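Local coordinates for epidermin biosynthesis protein EpiD (Staphylococcus aureus, PDB 3QJG), which probably catalyses the FMN-dependent oxidative decarboxylation of the C-terminal end of the epidermin precursor peptide, at residues A[8-13]-A[35-40]; A[14-19]-A[44-49]. One frame throughout, in Å; residues are numbered along the deposited sequence. Where two conformers were deposited one is given.

Contact 1 of 2, residues A[8-13]-A[35-40]. With FMN (flavin mononucleotide), chain M.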
loop_
_atom_site.group_PDB
_atom_site.type_symbol
_atom_site.label_atom_id
_atom_site.label_comp_id
_atom_site.label_asym_id
_atom_site.label_seq_id
_atom_site.Cartn_x
_atom_site.Cartn_y
_atom_site.Cartn_z
ATOM N N VAL A 8 -20.117 -32.749 10.588
ATOM C CA VAL A 8 -19.397 -32.338 11.813
ATOM C C VAL A 8 -18.618 -31.080 11.462
ATOM O O VAL A 8 -18.207 -30.916 10.325
ATOM C CB VAL A 8 -18.436 -33.409 12.318
ATOM C CG1 VAL A 8 -17.430 -33.781 11.199
ATOM C CG2 VAL A 8 -17.717 -32.916 13.601
ATOM N N LEU A 9 -18.475 -30.183 12.418
ATOM C CA LEU A 9 -17.682 -29.014 12.218
ATOM C C LEU A 9 -16.525 -29.135 13.178
ATOM O O LEU A 9 -16.752 -29.395 14.376
ATOM C CB LEU A 9 -18.493 -27.737 12.486
ATOM C CG LEU A 9 -17.766 -26.383 12.499
ATOM C CD1 LEU A 9 -17.102 -26.062 11.109
ATOM C CD2 LEU A 9 -18.764 -25.277 12.941
ATOM N N ILE A 10 -15.293 -28.948 12.665
ATOM C CA ILE A 10 -14.124 -28.887 13.531
ATOM C C ILE A 10 -13.754 -27.448 13.773
ATOM O O ILE A 10 -13.545 -26.709 12.845
ATOM C CB ILE A 10 -12.898 -29.590 12.924
ATOM C CG1 ILE A 10 -13.202 -31.052 12.618
ATOM C CG2 ILE A 10 -11.686 -29.485 13.855
ATOM C CD1 ILE A 10 -12.302 -31.632 11.489
ATOM N N CYS A 11 -13.662 -27.068 15.034
ATOM C CA CYS A 11 -13.214 -25.749 15.421
ATOM C C CYS A 11 -11.747 -25.814 15.856
ATOM O O CYS A 11 -11.448 -26.456 16.812
ATOM C CB CYS A 11 -14.129 -25.221 16.534
ATOM S SG CYS A 11 -15.894 -25.172 16.005
ATOM N N LEU A 12 -10.841 -25.149 15.143
ATOM C CA LEU A 12 -9.405 -25.185 15.450
ATOM C C LEU A 12 -9.009 -23.973 16.277
ATOM O O LEU A 12 -9.339 -22.889 15.920
ATOM C CB LEU A 12 -8.594 -25.056 14.177
ATOM C CG LEU A 12 -8.736 -26.117 13.136
ATOM C CD1 LEU A 12 -7.934 -25.743 11.939
ATOM C CD2 LEU A 12 -8.297 -27.396 13.810
ATOM N N CYS A 13 -8.214 -24.155 17.298
ATOM C CA CYS A 13 -7.769 -23.027 18.086
ATOM C C CYS A 13 -6.238 -22.816 17.923
ATOM O O CYS A 13 -5.555 -23.589 17.229
ATOM C CB CYS A 13 -8.155 -23.257 19.519
ATOM S SG CYS A 13 -9.929 -23.347 19.882
ATOM N N VAL A 35 -17.239 -32.800 6.374
ATOM C CA VAL A 35 -16.413 -32.405 7.522
ATOM C C VAL A 35 -15.928 -31.012 7.157
ATOM O O VAL A 35 -15.238 -30.850 6.158
ATOM C CB VAL A 35 -15.197 -33.329 7.735
ATOM C CG1 VAL A 35 -14.300 -32.753 8.846
ATOM C CG2 VAL A 35 -15.638 -34.783 8.056
ATOM N N ASN A 36 -16.307 -30.023 7.961
ATOM C CA ASN A 36 -16.059 -28.606 7.718
ATOM C C ASN A 36 -15.208 -28.060 8.826
ATOM O O ASN A 36 -15.135 -28.659 9.898
ATOM C CB ASN A 36 -17.390 -27.825 7.730
ATOM C CG ASN A 36 -18.325 -28.301 6.609
ATOM O OD1 ASN A 36 -17.851 -28.526 5.532
ATOM N ND2 ASN A 36 -19.642 -28.488 6.892
ATOM N N VAL A 37 -14.578 -26.918 8.569
ATOM C CA VAL A 37 -13.602 -26.405 9.471
ATOM C C VAL A 37 -13.717 -24.933 9.592
ATOM O O VAL A 37 -13.997 -24.273 8.596
ATOM C CB VAL A 37 -12.196 -26.758 8.954
ATOM C CG1 VAL A 37 -11.144 -26.259 9.921
ATOM C CG2 VAL A 37 -12.089 -28.257 8.812
ATOM N N ILE A 38 -13.485 -24.448 10.811
ATOM C CA ILE A 38 -13.330 -23.047 11.105
ATOM C C ILE A 38 -12.198 -22.871 12.113
ATOM O O ILE A 38 -12.067 -23.693 12.993
ATOM C CB ILE A 38 -14.639 -22.423 11.733
ATOM C CG1 ILE A 38 -14.518 -20.902 11.904
ATOM C CG2 ILE A 38 -15.035 -23.112 13.073
ATOM C CD1 ILE A 38 -15.861 -20.200 12.349
ATOM N N ALA A 39 -11.418 -21.806 12.001
ATOM C CA ALA A 39 -10.381 -21.484 13.017
ATOM C C ALA A 39 -10.750 -20.294 13.836
ATOM O O ALA A 39 -11.434 -19.415 13.329
ATOM C CB ALA A 39 -9.091 -21.205 12.367
ATOM N N SER A 40 -10.183 -20.203 15.048
ATOM C CA SER A 40 -10.270 -19.026 15.865
ATOM C C SER A 40 -9.425 -17.935 15.223
ATOM O O SER A 40 -8.713 -18.191 14.230
ATOM C CB SER A 40 -9.687 -19.295 17.276
ATOM O OG SER A 40 -8.289 -19.615 17.225
HETATM N N1 FMN M . -2.717 -22.229 24.115
HETATM C C2 FMN M . -3.405 -23.339 24.534
HETATM O O2 FMN M . -4.346 -23.208 25.308
HETATM N N3 FMN M . -3.027 -24.579 24.131
HETATM C C4 FMN M . -1.964 -24.753 23.300
HETATM O O4 FMN M . -1.695 -25.894 23.008
HETATM C C4A FMN M . -1.231 -23.654 22.859
HETATM N N5 FMN M . -0.151 -23.775 22.008
HETATM C C5A FMN M . 0.486 -22.662 21.559
HETATM C C6 FMN M . 1.602 -22.793 20.745
HETATM C C7 FMN M . 2.253 -21.664 20.290
HETATM C C7M FMN M . 3.442 -21.747 19.378
HETATM C C8 FMN M . 1.794 -20.401 20.683
HETATM C C8M FMN M . 2.493 -19.129 20.269
HETATM C C9 FMN M . 0.717 -20.272 21.536
HETATM C C9A FMN M . 0.049 -21.402 21.983
HETATM N N10 FMN M . -1.024 -21.263 22.862
HETATM C C10 FMN M . -1.651 -22.386 23.278
HETATM C "C1'" FMN M . -1.550 -19.940 23.357
HETATM C "C2'" FMN M . -2.827 -19.555 22.615
HETATM O "O2'" FMN M . -2.619 -19.639 21.192
HETATM C "C3'" FMN M . -3.213 -18.212 23.118
HETATM O "O3'" FMN M . -3.571 -18.253 24.520
HETATM C "C4'" FMN M . -4.359 -17.624 22.293
HETATM O "O4'" FMN M . -4.807 -16.407 22.868
HETATM C "C5'" FMN M . -5.569 -18.496 22.260
HETATM O "O5'" FMN M . -6.428 -17.927 21.289
HETATM P P FMN M . -7.666 -18.755 20.681
HETATM O O1P FMN M . -8.637 -17.745 20.155
HETATM O O2P FMN M . -8.265 -19.584 21.770
HETATM O O3P FMN M . -7.401 -19.562 19.481
#
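Ile10 and Val35 make the tightest side-chain contact between two parallel strands: Ile10 CD1 lies 3.5 Å from Val35 CG1, closer than ordinary van der Waals contact. CG1 of Val35 is anti to its backbone N (chi1 173°), on the side of the valine that Ile10 meets. Val8 stands alongside Val35, pointing the same way, with Val8 CG1 3.8 Å from Val35 CG2. Farther along this face Leu12 crosses Val37 obliquely, its CD1 3.8 Å from Val37 CG1, and helix 21-28 covers the cluster through Ile21, Ile25 and Leu28. On the other face Leu9 and Cys11 meet Ile38 under helix 101-107. Packing slackens at the C-terminal end, where Leu12 CB and Ala39 CB are 4.3 Å apart and Ala39 is partly exposed.

The backbone evidence is a parallel pairing in which 8-13 offers its even residues. Ile10 N reaches Asn36 O at 2.8 Å with an N-H...O angle of 175°, and Ile10 O accepts Ile38 N; Leu12 repeats the pattern with Ile38 O and Ser40 N. Leu9 and Cys11 turn their backbone groups to strand 79-85. Strand 7-12 thus lies between 79-85 and 34-39, its partner in the beta-alpha-beta unit through helix 21-28, both parallel to it.

At the loose end the chemistry becomes polar. Ser40 OG donates to O3P of FMN, although the modelled 2.4 Å is too short to be trusted as a length. Ser40 N is meanwhile held by Leu12 O at 2.9 Å, so an apolar core ends in a phosphate-binding end whose serine backbone is fixed by the pairing itself.

Contact 2 of 2, residues A[14-19]-A[44-49]. With FMN (flavin mononucleotide), chain M.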
loop_
_atom_site.group_PDB
_atom_site.type_symbol
_atom_site.label_atom_id
_atom_site.label_comp_id
_atom_site.label_asym_id
_atom_site.label_seq_id
_atom_site.Cartn_x
_atom_site.Cartn_y
_atom_site.Cartn_z
ATOM N N GLY A 14 -5.716 -21.802 18.603
ATOM C CA GLY A 14 -4.303 -21.399 18.545
ATOM C C GLY A 14 -3.281 -22.246 19.301
ATOM O O GLY A 14 -2.781 -21.891 20.404
ATOM N N SER A 15 -2.931 -23.350 18.673
ATOM C CA SER A 15 -2.044 -24.371 19.255
ATOM C C SER A 15 -1.341 -25.049 18.105
ATOM O O SER A 15 -1.908 -25.157 17.008
ATOM C CB SER A 15 -2.910 -25.412 20.021
ATOM O OG SER A 15 -2.180 -26.514 20.524
ATOM N N VAL A 16 -0.150 -25.585 18.360
ATOM C CA VAL A 16 0.592 -26.239 17.311
ATOM C C VAL A 16 -0.082 -27.557 16.877
ATOM O O VAL A 16 0.081 -27.967 15.753
ATOM C CB VAL A 16 2.092 -26.472 17.658
ATOM C CG1 VAL A 16 2.753 -27.343 16.558
ATOM C CG2 VAL A 16 2.808 -25.150 17.744
ATOM N N ASN A 17 -0.827 -28.194 17.773
ATOM C CA ASN A 17 -1.578 -29.397 17.422
ATOM C C ASN A 17 -2.629 -29.214 16.309
ATOM O O ASN A 17 -2.935 -30.181 15.601
ATOM C CB ASN A 17 -2.120 -30.153 18.642
ATOM C CG ASN A 17 -1.077 -31.166 19.247
ATOM O OD1 ASN A 17 -0.108 -31.564 18.582
ATOM N ND2 ASN A 17 -1.284 -31.565 20.498
ATOM N N SER A 18 -3.057 -27.979 16.048
ATOM C CA SER A 18 -3.874 -27.690 14.840
ATOM C C SER A 18 -3.243 -28.090 13.534
ATOM O O SER A 18 -3.915 -28.288 12.551
ATOM C CB SER A 18 -4.241 -26.219 14.798
ATOM O OG SER A 18 -5.246 -25.969 15.768
ATOM N N ILE A 19 -1.922 -28.240 13.556
ATOM C CA ILE A 19 -1.124 -28.687 12.424
ATOM C C ILE A 19 -1.410 -30.113 11.979
ATOM O O ILE A 19 -1.136 -30.479 10.845
ATOM C CB ILE A 19 0.383 -28.478 12.811
ATOM C CG1 ILE A 19 0.850 -27.200 12.159
ATOM C CG2 ILE A 19 1.257 -29.613 12.545
ATOM C CD1 ILE A 19 0.061 -26.048 12.730
ATOM N N ARG A 44 -5.737 -18.877 13.186
ATOM C CA ARG A 44 -5.521 -18.753 11.720
ATOM C C ARG A 44 -4.040 -18.849 11.341
ATOM O O ARG A 44 -3.695 -19.354 10.284
ATOM C CB ARG A 44 -6.051 -17.400 11.202
ATOM C CG ARG A 44 -7.528 -17.150 11.397
ATOM C CD ARG A 44 -7.948 -15.712 11.005
ATOM N NE ARG A 44 -7.813 -15.523 9.572
ATOM C CZ ARG A 44 -8.693 -15.911 8.668
ATOM N NH1 ARG A 44 -9.855 -16.462 9.032
ATOM N NH2 ARG A 44 -8.431 -15.695 7.379
ATOM N N LYS A 45 -3.176 -18.333 12.214
ATOM C CA LYS A 45 -1.731 -18.290 11.924
ATOM C C LYS A 45 -1.068 -19.654 11.991
ATOM O O LYS A 45 0.037 -19.787 11.480
ATOM C CB LYS A 45 -0.984 -17.320 12.884
ATOM C CG LYS A 45 -0.976 -17.793 14.316
ATOM C CD LYS A 45 -0.321 -16.780 15.331
ATOM C CE LYS A 45 -1.138 -16.846 16.622
ATOM N NZ LYS A 45 -0.327 -16.418 17.732
ATOM N N PHE A 46 -1.709 -20.633 12.629
ATOM C CA PHE A 46 -1.179 -21.981 12.729
ATOM C C PHE A 46 -1.498 -22.871 11.515
ATOM O O PHE A 46 -0.852 -23.933 11.358
ATOM C CB PHE A 46 -1.644 -22.703 13.986
ATOM C CG PHE A 46 -1.178 -22.074 15.295
ATOM C CD1 PHE A 46 -0.170 -22.637 16.020
ATOM C CD2 PHE A 46 -1.823 -20.982 15.829
ATOM C CE1 PHE A 46 0.239 -22.076 17.230
ATOM C CE2 PHE A 46 -1.414 -20.426 17.017
ATOM C CZ PHE A 46 -0.381 -20.983 17.714
ATOM N N ILE A 47 -2.415 -22.462 10.639
ATOM C CA ILE A 47 -2.923 -23.349 9.595
ATOM C C ILE A 47 -2.857 -22.698 8.213
ATOM O O ILE A 47 -2.483 -21.538 8.071
ATOM C CB ILE A 47 -4.376 -23.884 9.893
ATOM C CG1 ILE A 47 -5.391 -22.762 10.142
ATOM C CG2 ILE A 47 -4.369 -24.827 11.117
ATOM C CD1 ILE A 47 -5.839 -21.979 8.925
ATOM N N ASN A 48 -3.225 -23.447 7.186
ATOM C CA ASN A 48 -3.127 -22.933 5.843
ATOM C C ASN A 48 -4.466 -23.300 5.231
ATOM O O ASN A 48 -4.748 -24.450 4.933
ATOM C CB ASN A 48 -1.902 -23.557 5.214
ATOM C CG ASN A 48 -1.762 -23.246 3.748
ATOM O OD1 ASN A 48 -2.741 -22.896 3.093
ATOM N ND2 ASN A 48 -0.523 -23.378 3.212
ATOM N N GLY A 49 -5.326 -22.309 5.126
ATOM C CA GLY A 49 -6.686 -22.529 4.728
ATOM C C GLY A 49 -6.844 -23.228 3.406
ATOM O O GLY A 49 -7.821 -23.917 3.195
HETATM N N1 FMN M . -2.717 -22.229 24.115
HETATM C C2 FMN M . -3.405 -23.339 24.534
HETATM O O2 FMN M . -4.346 -23.208 25.308
HETATM N N3 FMN M . -3.027 -24.579 24.131
HETATM C C4 FMN M . -1.964 -24.753 23.300
HETATM O O4 FMN M . -1.695 -25.894 23.008
HETATM C C4A FMN M . -1.231 -23.654 22.859
HETATM N N5 FMN M . -0.151 -23.775 22.008
HETATM C C5A FMN M . 0.486 -22.662 21.559
HETATM C C6 FMN M . 1.602 -22.793 20.745
HETATM C C7 FMN M . 2.253 -21.664 20.290
HETATM C C7M FMN M . 3.442 -21.747 19.378
HETATM C C8 FMN M . 1.794 -20.401 20.683
HETATM C C8M FMN M . 2.493 -19.129 20.269
HETATM C C9 FMN M . 0.717 -20.272 21.536
HETATM C C9A FMN M . 0.049 -21.402 21.983
HETATM N N10 FMN M . -1.024 -21.263 22.862
HETATM C C10 FMN M . -1.651 -22.386 23.278
HETATM C "C1'" FMN M . -1.550 -19.940 23.357
HETATM C "C2'" FMN M . -2.827 -19.555 22.615
HETATM O "O2'" FMN M . -2.619 -19.639 21.192
HETATM C "C3'" FMN M . -3.213 -18.212 23.118
HETATM O "O3'" FMN M . -3.571 -18.253 24.520
HETATM C "C4'" FMN M . -4.359 -17.624 22.293
HETATM O "O4'" FMN M . -4.807 -16.407 22.868
HETATM C "C5'" FMN M . -5.569 -18.496 22.260
HETATM O "O5'" FMN M . -6.428 -17.927 21.289
HETATM P P FMN M . -7.666 -18.755 20.681
HETATM O O1P FMN M . -8.637 -17.745 20.155
HETATM O O2P FMN M . -8.265 -19.584 21.770
HETATM O O3P FMN M . -7.401 -19.562 19.481
#
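O3P of the FMN phosphate accepts Gly14 N at 2.9 Å with an N-H...O angle of 148°, beside the bond from Ser40 OG, which is modelled very short. Next along the loop, Ser15 OG, anti to its own backbone N (chi1 175°), donates to FMN O4 at 2.6 Å. The same turn packs on Phe46. The Gly14-Ser15 peptide lies over one face of the ring, with Ser15 N 3.5 Å above the plane at its centre and Gly14 C offset toward the rim. Gly14 CA comes within 3.4 Å of Phe46 CE2. In the plane of the ring, at its edge, sits the flavin's dimethylbenzene part, FMN C7 being 3.7 Å from Phe46 CE1. Val16 CG2 bridges the two, 4.0 Å from Phe46 CE1 and 3.8 Å from FMN C7M.

Phe67 of the second subunit meets the Phe46 ring beside the flavin; separately, Ile51 of the third subunit packs on Phe46. No hydrogen bond joins 14-19 to 44-49, so van der Waals contact, chiefly with Phe46, holds them together, while Gly14 N and Ser15 OG serve the cofactor; donation to O4 would tend to polarise the flavin carbonyl.

How the contacts relate
The four segments alternate along the chain: segment 8-13 runs straight into loop 14-19, and segment 35-40 is followed by 44-49. Contact 1 pairs the strands and contact 2 joins the loops that follow their C-terminal ends, with centres about 11 Å apart. Cys13 O and Ser18 OG, 2.8 Å apart in a probable hydrogen bond, tie the end of segment 8-13 to the 3-10 segment 16-19, and Leu12 CB packs 3.8 Å from the same hydroxyl. FMN spans both: its phosphate sits where the strands end, between Ser40 and Gly14, whose OG and N lie 3.6 Å apart, while its flavin ring lies beside Ser15, Val16 and Phe46.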